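Local coordinates for protein beta-lactamase (Burkholderia cenocepacia, PDB 5E2G) that probably hydrolyses the beta-lactam ring to a substituted beta-amino acid, as a class C beta-lactamase, and may also act as a D-alanine carboxypeptidase, at residues 66-74 against 168-177; 180-189 against 221-232. All coordinates share one frame; numbering follows the deposited sequence.

Interaction 1 of 2, residues 66-74 against 168-177; sequences TLTATLASD and FATLMEQRLF
Phe168 begins the contact by setting ring atom CZ against the hydroxyl of Thr68. The hydroxyl lies at the ring edge, near its plane, with Thr68 OG1 3.8 Å from Phe168 CZ. That hydroxyl is also hydrogen-bonded to the backbone oxygen of Pro218. One turn on, Leu171 crosses Leu71 at about a right angle, and Leu171 CB lies 4.0 Å from Leu71 CD2. Met172 is a selenomethionine with a bent chain. Its CG sits over one face of the Phe168 ring, offset toward the rim. Bends at chi2 and chi3 then bring the terminal methyl to helix 66-74, with Met172 CE 3.6 Å from Leu67 CB. The selenium lies beside Leu71 CD2.

Arg175 supplies the charged end of the contact. Arg175 NH2 donates to Asp74 OD2 at 3.1 Å. The bond is nearly straight (167°). The carboxylate oxygen lies in the guanidinium plane, although the two flat groups are turned 56° apart. Asp74 OD2 also forms a salt bridge with Arg245, so one acidic oxygen is shared by two arginines, and this probably favours its charged form.

Leu176 points both branches into helix 66-74. Leu176 CD1 meets Thr70 CG2 at 3.8 Å. Leu176 CD2 lies 3.3 Å from Leu67 O. Phe177 closes the row with Phe177 CE1 4.1 Å from Leu67 CD1.

The helix axes cross at 71°, with a closest approach of 10.7 Å. Helix 168-177 contains a wider pi-type turn at 172-176. The contact is a buried helix crossing in the beta-lactamase fold. Segment 66-74 is part of helix 64-77, and a probable SxxK motif lies at the start of that helix. Helix 150-164 touches both segments, while helices 244-252 and 226-235 pack against helix 66-74.

Interaction 2 of 2, residues 180-189 against 221-232; sequences IGMTHTYINV and GVRTTAADLLRF
Asp228 OD2 is gripped by two donors from segment 180-189. His184 N donates to Asp228 OD2 at 2.6 Å from the syn side, somewhat out of the carboxylate plane. Thr185 OG1 donates to Asp228 OD2 at 2.7 Å, using the anti lone pair. The carboxylate is thereby tied to the loop by one backbone and one side-chain bond. Thr224 OG1 lies 2.9 Å from Thr185 OG1, the two side chains running side by side. Asp228 N donates in turn to Thr225 OG1, a capping bond from the N-cap residue of helix 226-232.

Next to this, Tyr186 and Arg223 form a single antiparallel bridge, a hydrogen-bonded pair. Strand 223-224 also pairs antiparallel with strand 58-59, through Thr224 and Phe58, and the loop adds a single bridge to this small sheet. Arg223 folds back through bends at chi2 and chi3. Arg223 NH2 donates to Ile187 O at 2.8 Å. Val189 CG2 covers one face of this guanidinium, and NH1 bonds to Tyr197 OH.

At the other end, Gly181 is the C-prime residue of a Schellman motif ending helix 168-180. Arg231 NE donates to Ile180 O at 2.9 Å, in the carbonyl plane but bent (132°). The selenium of Met182 makes an oblique Met-aromatic contact with Phe232.

Overall arrangement
The two contacts follow one another along the chain and share helix 168-180. Interaction 1 uses its body, and interaction 2 starts at its C-terminal end and runs into the loop beyond. Both are largely buried, with centres about 12 Å apart. Interaction 1 is mostly apolar packing between two helices, with one salt bridge toward its rim. Interaction 2 joins a loop to a short strand and the helix that follows it, and relies much more on backbone hydrogen bonds and a buried carboxylate. They meet directly: Glu173 OE2 probably bonds to Ile187 N, Phe177 packs on Thr185, and Phe232 lies against Thr70 of helix 64-77.

Interaction 1 of 2, residues 66-74 against 168-177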
loop_
_atom_site.group_PDB
_atom_site.type_symbol
_atom_site.label_atom_id
_atom_site.label_comp_id
_atom_site.label_asym_id
_atom_site.label_seq_id
_atom_site.Cartn_x
_atom_site.Cartn_y
_atom_site.Cartn_z
ATOM N N THR A 66 1.426 -2.238 -1.914
ATOM C CA THR A 66 0.369 -3.101 -2.426
ATOM C C THR A 66 0.494 -3.282 -3.932
ATOM O O THR A 66 0.167 -4.354 -4.451
ATOM C CB THR A 66 -1.024 -2.565 -2.066
ATOM O OG1 THR A 66 -1.249 -1.290 -2.672
ATOM C CG2 THR A 66 -1.180 -2.446 -0.554
ATOM N N LEU A 67 0.987 -2.261 -4.644
ATOM C CA LEU A 67 1.161 -2.388 -6.087
ATOM C C LEU A 67 2.386 -3.222 -6.419
ATOM O O LEU A 67 2.356 -4.034 -7.349
ATOM C CB LEU A 67 1.257 -1.002 -6.726
ATOM C CG LEU A 67 -0.064 -0.234 -6.627
ATOM C CD1 LEU A 67 0.167 1.268 -6.551
ATOM C CD2 LEU A 67 -0.963 -0.589 -7.799
ATOM N N THR A 68 3.461 -3.039 -5.654
ATOM C CA THR A 68 4.622 -3.913 -5.772
ATOM C C THR A 68 4.241 -5.372 -5.540
ATOM O O THR A 68 4.651 -6.257 -6.297
ATOM C CB THR A 68 5.696 -3.473 -4.781
ATOM O OG1 THR A 68 6.032 -2.101 -5.024
ATOM C CG2 THR A 68 6.938 -4.322 -4.941
ATOM N N ALA A 69 3.453 -5.641 -4.494
ATOM C CA ALA A 69 3.004 -7.007 -4.235
ATOM C C ALA A 69 2.211 -7.561 -5.412
ATOM O O ALA A 69 2.340 -8.739 -5.758
ATOM C CB ALA A 69 2.161 -7.046 -2.962
ATOM N N THR A 70 1.383 -6.726 -6.041
ATOM C CA THR A 70 0.613 -7.181 -7.190
ATOM C C THR A 70 1.528 -7.565 -8.341
ATOM O O THR A 70 1.301 -8.575 -9.016
ATOM C CB THR A 70 -0.364 -6.092 -7.620
ATOM O OG1 THR A 70 -1.216 -5.771 -6.517
ATOM C CG2 THR A 70 -1.217 -6.562 -8.790
ATOM N N LEU A 71 2.569 -6.766 -8.578
ATOM C CA LEU A 71 3.532 -7.081 -9.627
ATOM C C LEU A 71 4.227 -8.411 -9.358
ATOM O O LEU A 71 4.379 -9.238 -10.267
ATOM C CB LEU A 71 4.555 -5.954 -9.743
ATOM C CG LEU A 71 5.531 -6.111 -10.901
ATOM C CD1 LEU A 71 4.847 -5.790 -12.218
ATOM C CD2 LEU A 71 6.755 -5.244 -10.673
ATOM N N ALA A 72 4.656 -8.629 -8.108
ATOM C CA ALA A 72 5.316 -9.878 -7.744
ATOM C C ALA A 72 4.365 -11.050 -7.888
ATOM O O ALA A 72 4.761 -12.134 -8.327
ATOM C CB ALA A 72 5.853 -9.798 -6.317
ATOM N N SER A 73 3.102 -10.841 -7.522
ATOM C CA SER A 73 2.076 -11.858 -7.696
ATOM C C SER A 73 1.873 -12.171 -9.173
ATOM O O SER A 73 1.674 -13.332 -9.552
ATOM C CB SER A 73 0.781 -11.372 -7.043
ATOM O OG SER A 73 -0.206 -12.374 -7.016
ATOM N N ASP A 74 1.954 -11.155 -10.029
ATOM C CA ASP A 74 1.814 -11.408 -11.457
ATOM C C ASP A 74 2.988 -12.214 -12.003
ATOM O O ASP A 74 2.791 -13.169 -12.763
ATOM C CB ASP A 74 1.674 -10.101 -12.217
ATOM C CG ASP A 74 1.359 -10.339 -13.659
ATOM O OD1 ASP A 74 0.176 -10.626 -13.957
ATOM O OD2 ASP A 74 2.285 -10.235 -14.496
ATOM N N PHE A 168 12.611 -1.663 -12.727
ATOM C CA PHE A 168 11.456 -1.675 -11.828
ATOM C C PHE A 168 10.418 -0.622 -12.224
ATOM O O PHE A 168 9.238 -0.943 -12.430
ATOM C CB PHE A 168 11.877 -1.466 -10.372
ATOM C CG PHE A 168 10.702 -1.357 -9.446
ATOM C CD1 PHE A 168 10.041 -2.497 -9.016
ATOM C CD2 PHE A 168 10.208 -0.117 -9.067
ATOM C CE1 PHE A 168 8.923 -2.411 -8.187
ATOM C CE2 PHE A 168 9.096 -0.019 -8.246
ATOM C CZ PHE A 168 8.450 -1.172 -7.811
ATOM N N ALA A 169 10.830 0.653 -12.299
ATOM C CA ALA A 169 9.877 1.729 -12.589
ATOM C C ALA A 169 9.174 1.521 -13.926
ATOM O O ALA A 169 7.994 1.869 -14.068
ATOM C CB ALA A 169 10.582 3.088 -12.563
ATOM N N THR A 170 9.876 0.940 -14.905
ATOM C CA THR A 170 9.271 0.613 -16.195
ATOM C C THR A 170 8.172 -0.432 -16.046
ATOM O O THR A 170 7.119 -0.333 -16.681
ATOM C CB THR A 170 10.360 0.122 -17.151
ATOM O OG1 THR A 170 11.337 1.156 -17.320
ATOM C CG2 THR A 170 9.775 -0.258 -18.500
ATOM N N LEU A 171 8.401 -1.449 -15.220
ATOM C CA LEU A 171 7.382 -2.469 -14.990
ATOM C C LEU A 171 6.124 -1.877 -14.374
ATOM O O LEU A 171 5.018 -2.340 -14.650
ATOM C CB LEU A 171 7.934 -3.562 -14.083
ATOM C CG LEU A 171 8.904 -4.579 -14.684
ATOM C CD1 LEU A 171 9.611 -5.354 -13.589
ATOM C CD2 LEU A 171 8.156 -5.511 -15.619
HETATM N N MSE A 172 6.268 -0.860 -13.540
HETATM C CA MSE A 172 5.115 -0.263 -12.895
HETATM C C MSE A 172 4.333 0.631 -13.866
HETATM O O MSE A 172 3.111 0.546 -13.952
HETATM C CB MSE A 172 5.565 0.528 -11.674
HETATM C CG MSE A 172 6.254 -0.324 -10.629
HETATM SE SE MSE A 172 5.069 -1.558 -9.673
HETATM C CE MSE A 172 4.493 -0.351 -8.260
ATOM N N GLU A 173 5.046 1.476 -14.609
ATOM C CA GLU A 173 4.390 2.474 -15.446
ATOM C C GLU A 173 3.998 1.955 -16.830
ATOM O O GLU A 173 3.019 2.444 -17.406
ATOM C CB GLU A 173 5.300 3.705 -15.564
ATOM C CG GLU A 173 5.675 4.273 -14.181
ATOM C CD GLU A 173 6.431 5.597 -14.221
ATOM O OE1 GLU A 173 7.088 5.906 -15.241
ATOM O OE2 GLU A 173 6.362 6.338 -13.220
ATOM N N GLN A 174 4.710 0.974 -17.375
ATOM C CA GLN A 174 4.392 0.460 -18.700
ATOM C C GLN A 174 3.666 -0.876 -18.667
ATOM O O GLN A 174 3.254 -1.365 -19.723
ATOM C CB GLN A 174 5.667 0.322 -19.545
ATOM C CG GLN A 174 6.539 1.565 -19.584
ATOM C CD GLN A 174 5.803 2.787 -20.105
ATOM O OE1 GLN A 174 4.927 2.685 -20.966
ATOM N NE2 GLN A 174 6.154 3.953 -19.577
ATOM N N ARG A 175 3.508 -1.478 -17.488
ATOM C CA ARG A 175 2.887 -2.788 -17.370
ATOM C C ARG A 175 1.733 -2.731 -16.387
ATOM O O ARG A 175 0.575 -2.811 -16.793
ATOM C CB ARG A 175 3.919 -3.821 -16.922
ATOM C CG ARG A 175 3.630 -5.256 -17.304
ATOM C CD ARG A 175 4.616 -6.276 -16.649
ATOM N NE ARG A 175 4.074 -7.632 -16.531
ATOM C CZ ARG A 175 3.887 -8.472 -17.546
ATOM N NH1 ARG A 175 4.184 -8.102 -18.785
ATOM N NH2 ARG A 175 3.384 -9.680 -17.320
ATOM N N LEU A 176 2.028 -2.579 -15.094
ATOM C CA LEU A 176 0.988 -2.730 -14.078
ATOM C C LEU A 176 -0.064 -1.630 -14.175
ATOM O O LEU A 176 -1.259 -1.916 -14.306
ATOM C CB LEU A 176 1.609 -2.756 -12.679
ATOM C CG LEU A 176 0.587 -2.941 -11.551
ATOM C CD1 LEU A 176 -0.094 -4.289 -11.673
ATOM C CD2 LEU A 176 1.190 -2.781 -10.167
ATOM N N PHE A 177 0.363 -0.361 -14.091
ATOM C CA PHE A 177 -0.581 0.756 -14.047
ATOM C C PHE A 177 -1.506 0.793 -15.256
ATOM O O PHE A 177 -2.729 0.872 -15.061
ATOM C CB PHE A 177 0.175 2.083 -13.909
ATOM C CG PHE A 177 1.021 2.198 -12.663
ATOM C CD1 PHE A 177 0.816 1.370 -11.565
ATOM C CD2 PHE A 177 2.024 3.156 -12.594
ATOM C CE1 PHE A 177 1.588 1.494 -10.433
ATOM C CE2 PHE A 177 2.800 3.283 -11.465
ATOM C CZ PHE A 177 2.584 2.454 -10.384
#

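Interaction 2 of 2, residues 180-189 against 221-232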
loop_
_atom_site.group_PDB
_atom_site.type_symbol
_atom_site.label_atom_id
_atom_site.label_comp_id
_atom_site.label_asym_id
_atom_site.label_seq_id
_atom_site.Cartn_x
_atom_site.Cartn_y
_atom_site.Cartn_z
ATOM N N ILE A 180 -4.326 -1.846 -15.134
ATOM C CA ILE A 180 -5.463 -1.471 -14.299
ATOM C C ILE A 180 -6.163 -0.236 -14.844
ATOM O O ILE A 180 -7.234 0.133 -14.340
ATOM C CB ILE A 180 -5.029 -1.190 -12.843
ATOM C CG1 ILE A 180 -3.983 -2.198 -12.382
ATOM C CG2 ILE A 180 -6.225 -1.197 -11.890
ATOM C CD1 ILE A 180 -4.555 -3.353 -11.643
ATOM N N GLY A 181 -5.595 0.412 -15.856
ATOM C CA GLY A 181 -6.148 1.663 -16.321
ATOM C C GLY A 181 -5.886 2.789 -15.349
ATOM O O GLY A 181 -6.740 3.666 -15.181
HETATM N N MSE A 182 -4.734 2.772 -14.687
HETATM C CA MSE A 182 -4.339 3.850 -13.795
HETATM C C MSE A 182 -3.463 4.829 -14.570
HETATM O O MSE A 182 -2.246 4.650 -14.672
HETATM C CB MSE A 182 -3.604 3.297 -12.574
HETATM C CG MSE A 182 -4.402 2.258 -11.790
HETATM SE SE MSE A 182 -3.341 1.408 -10.380
HETATM C CE MSE A 182 -3.181 2.919 -9.187
ATOM N N THR A 183 -4.099 5.855 -15.135
ATOM C CA THR A 183 -3.454 6.762 -16.075
ATOM C C THR A 183 -2.906 8.022 -15.414
ATOM O O THR A 183 -2.385 8.892 -16.113
ATOM C CB THR A 183 -4.430 7.162 -17.198
ATOM O OG1 THR A 183 -5.542 7.867 -16.644
ATOM C CG2 THR A 183 -4.950 5.951 -17.925
ATOM N N HIS A 184 -3.019 8.152 -14.096
ATOM C CA HIS A 184 -2.438 9.277 -13.367
ATOM C C HIS A 184 -1.710 8.775 -12.132
ATOM O O HIS A 184 -1.849 9.291 -11.020
ATOM C CB HIS A 184 -3.510 10.307 -13.054
ATOM C CG HIS A 184 -3.907 11.110 -14.252
ATOM N ND1 HIS A 184 -3.126 12.133 -14.748
ATOM C CD2 HIS A 184 -4.971 11.011 -15.083
ATOM C CE1 HIS A 184 -3.703 12.642 -15.822
ATOM N NE2 HIS A 184 -4.824 11.980 -16.047
ATOM N N THR A 185 -0.890 7.752 -12.351
ATOM C CA THR A 185 -0.159 7.058 -11.305
ATOM C C THR A 185 1.289 6.940 -11.753
ATOM O O THR A 185 1.553 6.510 -12.879
ATOM C CB THR A 185 -0.761 5.671 -11.041
ATOM O OG1 THR A 185 -2.135 5.809 -10.673
ATOM C CG2 THR A 185 -0.018 4.967 -9.926
ATOM N N TYR A 186 2.222 7.332 -10.885
ATOM C CA TYR A 186 3.622 7.436 -11.276
ATOM C C TYR A 186 4.544 6.932 -10.180
ATOM O O TYR A 186 4.282 7.129 -8.993
ATOM C CB TYR A 186 4.000 8.887 -11.608
ATOM C CG TYR A 186 3.017 9.544 -12.539
ATOM C CD1 TYR A 186 2.998 9.225 -13.894
ATOM C CD2 TYR A 186 2.094 10.464 -12.064
ATOM C CE1 TYR A 186 2.093 9.814 -14.754
ATOM C CE2 TYR A 186 1.189 11.063 -12.917
ATOM C CZ TYR A 186 1.189 10.731 -14.260
ATOM O OH TYR A 186 0.282 11.320 -15.107
ATOM N N ILE A 187 5.630 6.284 -10.594
ATOM C CA ILE A 187 6.813 6.211 -9.746
ATOM C C ILE A 187 7.642 7.474 -9.912
ATOM O O ILE A 187 8.065 8.101 -8.934
ATOM C CB ILE A 187 7.633 4.949 -10.077
ATOM C CG1 ILE A 187 6.824 3.683 -9.789
ATOM C CG2 ILE A 187 8.940 4.938 -9.309
ATOM C CD1 ILE A 187 6.404 3.542 -8.347
ATOM N N ASN A 188 7.870 7.870 -11.162
ATOM C CA ASN A 188 8.540 9.115 -11.521
ATOM C C ASN A 188 7.498 10.039 -12.139
ATOM O O ASN A 188 6.958 9.743 -13.207
ATOM C CB ASN A 188 9.687 8.847 -12.490
ATOM C CG ASN A 188 10.709 7.898 -11.919
ATOM O OD1 ASN A 188 10.937 6.811 -12.453
ATOM N ND2 ASN A 188 11.326 8.295 -10.812
ATOM N N VAL A 189 7.206 11.141 -11.463
ATOM C CA VAL A 189 6.179 12.062 -11.960
ATOM C C VAL A 189 6.738 12.842 -13.148
ATOM O O VAL A 189 7.819 13.446 -13.032
ATOM C CB VAL A 189 5.723 13.004 -10.848
ATOM C CG1 VAL A 189 4.691 13.992 -11.382
ATOM C CG2 VAL A 189 5.143 12.208 -9.680
ATOM N N GLY A 221 7.217 4.793 -3.497
ATOM C CA GLY A 221 7.441 5.708 -4.593
ATOM C C GLY A 221 6.217 6.151 -5.354
ATOM O O GLY A 221 6.360 6.943 -6.288
ATOM N N VAL A 222 5.020 5.692 -4.989
ATOM C CA VAL A 222 3.835 5.958 -5.797
ATOM C C VAL A 222 3.245 7.317 -5.439
ATOM O O VAL A 222 2.990 7.622 -4.266
ATOM C CB VAL A 222 2.785 4.846 -5.639
ATOM C CG1 VAL A 222 1.556 5.204 -6.439
ATOM C CG2 VAL A 222 3.336 3.511 -6.105
ATOM N N ARG A 223 3.046 8.138 -6.465
ATOM C CA ARG A 223 2.172 9.297 -6.436
ATOM C C ARG A 223 0.968 8.978 -7.310
ATOM O O ARG A 223 1.121 8.368 -8.372
ATOM C CB ARG A 223 2.897 10.536 -6.959
ATOM C CG ARG A 223 3.675 11.334 -5.912
ATOM C CD ARG A 223 4.714 10.523 -5.139
ATOM N NE ARG A 223 5.794 10.004 -5.969
ATOM C CZ ARG A 223 6.957 10.617 -6.160
ATOM N NH1 ARG A 223 7.197 11.788 -5.592
ATOM N NH2 ARG A 223 7.881 10.058 -6.926
ATOM N N THR A 224 -0.230 9.355 -6.871
ATOM C CA THR A 224 -1.425 8.954 -7.607
ATOM C C THR A 224 -2.596 9.845 -7.213
ATOM O O THR A 224 -2.502 10.664 -6.296
ATOM C CB THR A 224 -1.750 7.467 -7.371
ATOM O OG1 THR A 224 -2.885 7.077 -8.158
ATOM C CG2 THR A 224 -2.040 7.201 -5.903
ATOM N N THR A 225 -3.701 9.682 -7.939
ATOM C CA THR A 225 -4.954 10.369 -7.665
ATOM C C THR A 225 -5.904 9.452 -6.907
ATOM O O THR A 225 -5.720 8.233 -6.853
ATOM C CB THR A 225 -5.640 10.829 -8.952
ATOM O OG1 THR A 225 -6.056 9.682 -9.698
ATOM C CG2 THR A 225 -4.706 11.655 -9.791
ATOM N N ALA A 226 -6.952 10.058 -6.343
ATOM C CA ALA A 226 -7.959 9.263 -5.656
ATOM C C ALA A 226 -8.672 8.345 -6.628
ATOM O O ALA A 226 -8.954 7.186 -6.304
ATOM C CB ALA A 226 -8.962 10.164 -4.940
ATOM N N ALA A 227 -8.957 8.840 -7.835
ATOM C CA ALA A 227 -9.627 8.012 -8.829
ATOM C C ALA A 227 -8.812 6.762 -9.145
ATOM O O ALA A 227 -9.346 5.651 -9.170
ATOM C CB ALA A 227 -9.889 8.826 -10.097
ATOM N N ASP A 228 -7.507 6.923 -9.377
ATOM C CA ASP A 228 -6.688 5.781 -9.775
ATOM C C ASP A 228 -6.575 4.761 -8.651
ATOM O O ASP A 228 -6.697 3.551 -8.887
ATOM C CB ASP A 228 -5.300 6.247 -10.206
ATOM C CG ASP A 228 -5.243 6.654 -11.673
ATOM O OD1 ASP A 228 -6.302 6.852 -12.305
ATOM O OD2 ASP A 228 -4.122 6.781 -12.194
ATOM N N LEU A 229 -6.334 5.225 -7.424
ATOM C CA LEU A 229 -6.285 4.302 -6.294
ATOM C C LEU A 229 -7.628 3.609 -6.106
ATOM O O LEU A 229 -7.688 2.417 -5.785
ATOM C CB LEU A 229 -5.876 5.050 -5.026
ATOM C CG LEU A 229 -5.212 4.209 -3.941
ATOM C CD1 LEU A 229 -4.158 3.319 -4.570
ATOM C CD2 LEU A 229 -4.589 5.099 -2.890
ATOM N N LEU A 230 -8.718 4.337 -6.339
ATOM C CA LEU A 230 -10.042 3.734 -6.264
ATOM C C LEU A 230 -10.203 2.643 -7.311
ATOM O O LEU A 230 -10.780 1.587 -7.033
ATOM C CB LEU A 230 -11.113 4.811 -6.438
ATOM C CG LEU A 230 -12.532 4.377 -6.081
ATOM C CD1 LEU A 230 -12.568 3.863 -4.635
ATOM C CD2 LEU A 230 -13.499 5.534 -6.293
ATOM N N ARG A 231 -9.710 2.885 -8.528
ATOM C CA ARG A 231 -9.832 1.882 -9.581
ATOM C C ARG A 231 -9.073 0.614 -9.212
ATOM O O ARG A 231 -9.524 -0.497 -9.503
ATOM C CB ARG A 231 -9.341 2.466 -10.903
ATOM C CG ARG A 231 -9.688 1.626 -12.104
ATOM C CD ARG A 231 -9.481 2.378 -13.411
ATOM N NE ARG A 231 -9.814 1.531 -14.557
ATOM C CZ ARG A 231 -11.051 1.323 -14.999
ATOM N NH1 ARG A 231 -12.074 1.904 -14.401
ATOM N NH2 ARG A 231 -11.266 0.533 -16.040
ATOM N N PHE A 232 -7.926 0.765 -8.547
ATOM C CA PHE A 232 -7.194 -0.384 -8.021
ATOM C C PHE A 232 -8.031 -1.155 -7.000
ATOM O O PHE A 232 -8.103 -2.389 -7.045
ATOM C CB PHE A 232 -5.884 0.110 -7.415
ATOM C CG PHE A 232 -4.950 -0.981 -6.949
ATOM C CD1 PHE A 232 -4.661 -2.071 -7.753
ATOM C CD2 PHE A 232 -4.315 -0.876 -5.727
ATOM C CE1 PHE A 232 -3.783 -3.063 -7.327
ATOM C CE2 PHE A 232 -3.429 -1.868 -5.289
ATOM C CZ PHE A 232 -3.165 -2.957 -6.096
HETATM O O HOH W 1 9.184 11.800 -9.155
#